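Local coordinates for protein extracellular endo-alpha-(1->5)-L-arabinanase 1 (Bacillus subtilis, PDB 1UV4) that cleaves internal alpha-1,5-L-arabinofuranosyl linkages in linear and sugar beet arabinan, as a secreted calcium-binding family 43 glycoside hydrolase of plant cell-wall breakdown, at residues Y213-Y217 with G240-S245. Residue numbers count along the deposited sequence, not the author numbering.
Sequences YKIAY and GTILDS. With EDO (1,2-ethanediol), chain E.
A classic beta bulge breaks the edge strand here: Leu243 and Asp244 both sit opposite Ile215. Leu243 has near-helical backbone angles (-78°/-38°), whereas its neighbours Ile242 and Asp244 stay extended. Ile215 hydrogen-bonds both bulge residues through its backbone: Leu243 N donates to Ile215 O (2.9 Å) and Ile215 N donates to Asp244 O (2.9 Å). Past the bulge the antiparallel pairing runs through Ala216–Ile242 (non-hydrogen-bonded, CA to CA 4.4 Å) to Tyr217–Thr241, closed by Tyr217 N to Thr241 O at 2.8 Å and Thr241 N to Tyr217 O at 2.9 Å. Gly240, at phi/psi 143°/122°, has a backbone that calls for glycine, and a CB there would clash with Ala216 CB. Strand 241-244 is the outermost of a four-stranded antiparallel sheet, one blade of the beta-propeller of family 43; strand 195-203 flanks 212-220 on its other side. Tyr217, chi1 p, swings its ring back over the partner strand: Thr241 CB makes a CH-pi contact 3.9 Å from the ring centroid, and Tyr217 CE2 lies 3.9 Å from Leu243 CB. On the other face, Ile242 CD1 reaches Ala216 CB at 3.8 Å. One water links Tyr213 O (2.7 Å) to Ser245 O (2.6 Å). Asp244, which also hydrogen-bonds Tyr293, takes both hydroxyls of a 1,2-ethanediol, O2 to OD1 at 2.8 Å and O1 to OD2 at 2.6 Å.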
loop_
_atom_site.group_PDB
_atom_site.type_symbol
_atom_site.label_atom_id
_atom_site.label_comp_id
_atom_site.label_asym_id
_atom_site.label_seq_id
_atom_site.Cartn_x
_atom_site.Cartn_y
_atom_site.Cartn_z
ATOM N N TYR A 213 -10.362 -8.586 1.861
ATOM C CA TYR A 213 -10.912 -9.934 1.826
ATOM C C TYR A 213 -9.908 -10.957 1.263
ATOM O O TYR A 213 -9.774 -12.039 1.820
ATOM C CB TYR A 213 -12.176 -9.928 0.935
ATOM C CG TYR A 213 -13.026 -11.152 0.956
ATOM C CD1 TYR A 213 -13.422 -11.736 2.170
ATOM C CD2 TYR A 213 -13.558 -11.667 -0.222
ATOM C CE1 TYR A 213 -14.243 -12.848 2.192
ATOM C CE2 TYR A 213 -14.397 -12.766 -0.205
ATOM C CZ TYR A 213 -14.739 -13.349 1.001
ATOM O OH TYR A 213 -15.573 -14.456 1.056
ATOM N N LYS A 214 -9.251 -10.651 0.146
ATOM C CA LYS A 214 -8.266 -11.556 -0.431
ATOM C C LYS A 214 -7.133 -10.767 -1.069
ATOM O O LYS A 214 -7.286 -9.603 -1.376
ATOM C CB LYS A 214 -8.890 -12.401 -1.538
ATOM C CG LYS A 214 -10.099 -13.167 -1.188
ATOM C CD LYS A 214 -10.555 -13.966 -2.418
ATOM C CE LYS A 214 -12.026 -14.286 -2.302
ATOM N NZ LYS A 214 -12.508 -15.348 -3.237
ATOM N N ILE A 215 -5.969 -11.398 -1.223
ATOM C CA ILE A 215 -4.827 -10.858 -1.949
ATOM C C ILE A 215 -4.763 -11.549 -3.303
ATOM O O ILE A 215 -4.734 -12.758 -3.336
ATOM C CB ILE A 215 -3.527 -11.055 -1.190
ATOM C CG1 ILE A 215 -3.572 -10.294 0.124
ATOM C CG2 ILE A 215 -2.335 -10.642 -1.981
ATOM C CD1 ILE A 215 -2.484 -10.611 1.062
ATOM N N ALA A 216 -4.723 -10.773 -4.384
ATOM C CA ALA A 216 -4.781 -11.270 -5.774
ATOM C C ALA A 216 -3.598 -10.741 -6.578
ATOM O O ALA A 216 -3.171 -9.646 -6.322
ATOM C CB ALA A 216 -6.076 -10.877 -6.434
ATOM N N TYR A 217 -3.142 -11.510 -7.584
ATOM C CA TYR A 217 -1.961 -11.095 -8.355
ATOM C C TYR A 217 -2.013 -11.394 -9.838
ATOM O O TYR A 217 -2.788 -12.222 -10.319
ATOM C CB TYR A 217 -0.688 -11.652 -7.736
ATOM C CG TYR A 217 -0.589 -13.142 -7.739
ATOM C CD1 TYR A 217 -0.182 -13.847 -8.872
ATOM C CD2 TYR A 217 -0.909 -13.886 -6.600
ATOM C CE1 TYR A 217 -0.082 -15.223 -8.868
ATOM C CE2 TYR A 217 -0.834 -15.233 -6.590
ATOM C CZ TYR A 217 -0.406 -15.931 -7.700
ATOM O OH TYR A 217 -0.320 -17.310 -7.670
ATOM N N GLY A 240 -7.028 -11.855 -11.492
ATOM C CA GLY A 240 -6.135 -11.878 -10.342
ATOM C C GLY A 240 -6.231 -13.231 -9.667
ATOM O O GLY A 240 -7.309 -13.716 -9.293
ATOM N N THR A 241 -5.081 -13.903 -9.564
ATOM C CA THR A 241 -4.988 -15.182 -8.920
ATOM C C THR A 241 -4.862 -14.940 -7.432
ATOM O O THR A 241 -4.180 -14.028 -7.025
ATOM C CB THR A 241 -3.744 -15.942 -9.477
ATOM O OG1 THR A 241 -3.925 -16.216 -10.875
ATOM C CG2 THR A 241 -3.554 -17.275 -8.822
ATOM N N ILE A 242 -5.503 -15.780 -6.624
ATOM C CA ILE A 242 -5.588 -15.562 -5.196
ATOM C C ILE A 242 -4.395 -16.217 -4.530
ATOM O O ILE A 242 -4.220 -17.455 -4.546
ATOM C CB ILE A 242 -6.928 -16.063 -4.618
ATOM C CG1 ILE A 242 -8.156 -15.428 -5.362
ATOM C CG2 ILE A 242 -6.947 -15.847 -3.119
ATOM C CD1 ILE A 242 -8.165 -13.952 -5.484
ATOM N N LEU A 243 -3.596 -15.358 -3.923
ATOM C CA LEU A 243 -2.505 -15.759 -3.046
ATOM C C LEU A 243 -2.980 -16.177 -1.676
ATOM O O LEU A 243 -2.464 -17.130 -1.095
ATOM C CB LEU A 243 -1.535 -14.608 -2.854
ATOM C CG LEU A 243 -0.259 -14.925 -2.044
ATOM C CD1 LEU A 243 0.614 -15.945 -2.774
ATOM C CD2 LEU A 243 0.459 -13.662 -1.745
ATOM N N ASP A 244 -3.989 -15.475 -1.159
ATOM C CA ASP A 244 -4.339 -15.628 0.254
ATOM C C ASP A 244 -5.752 -15.154 0.434
ATOM O O ASP A 244 -6.079 -14.021 0.088
ATOM C CB ASP A 244 -3.379 -14.743 1.035
ATOM C CG ASP A 244 -3.403 -14.936 2.551
ATOM O OD1 ASP A 244 -4.330 -15.539 3.128
ATOM O OD2 ASP A 244 -2.455 -14.492 3.253
ATOM N N SER A 245 -6.585 -16.026 0.974
ATOM C CA SER A 245 -7.957 -15.696 1.322
ATOM C C SER A 245 -8.218 -15.890 2.819
ATOM O O SER A 245 -9.357 -15.932 3.241
ATOM C CB SER A 245 -8.941 -16.502 0.459
ATOM O OG SER A 245 -8.730 -17.866 0.619
HETATM C C1 EDO E . -3.735 -14.804 6.539
HETATM O O1 EDO E . -2.623 -14.258 5.839
HETATM C C2 EDO E . -3.586 -16.297 6.697
HETATM O O2 EDO E . -4.017 -16.958 5.520
HETATM O O HOH W 1 -11.167 -14.254 2.566
HETATM O O HOH W 2 -1.391 -18.392 -5.399
#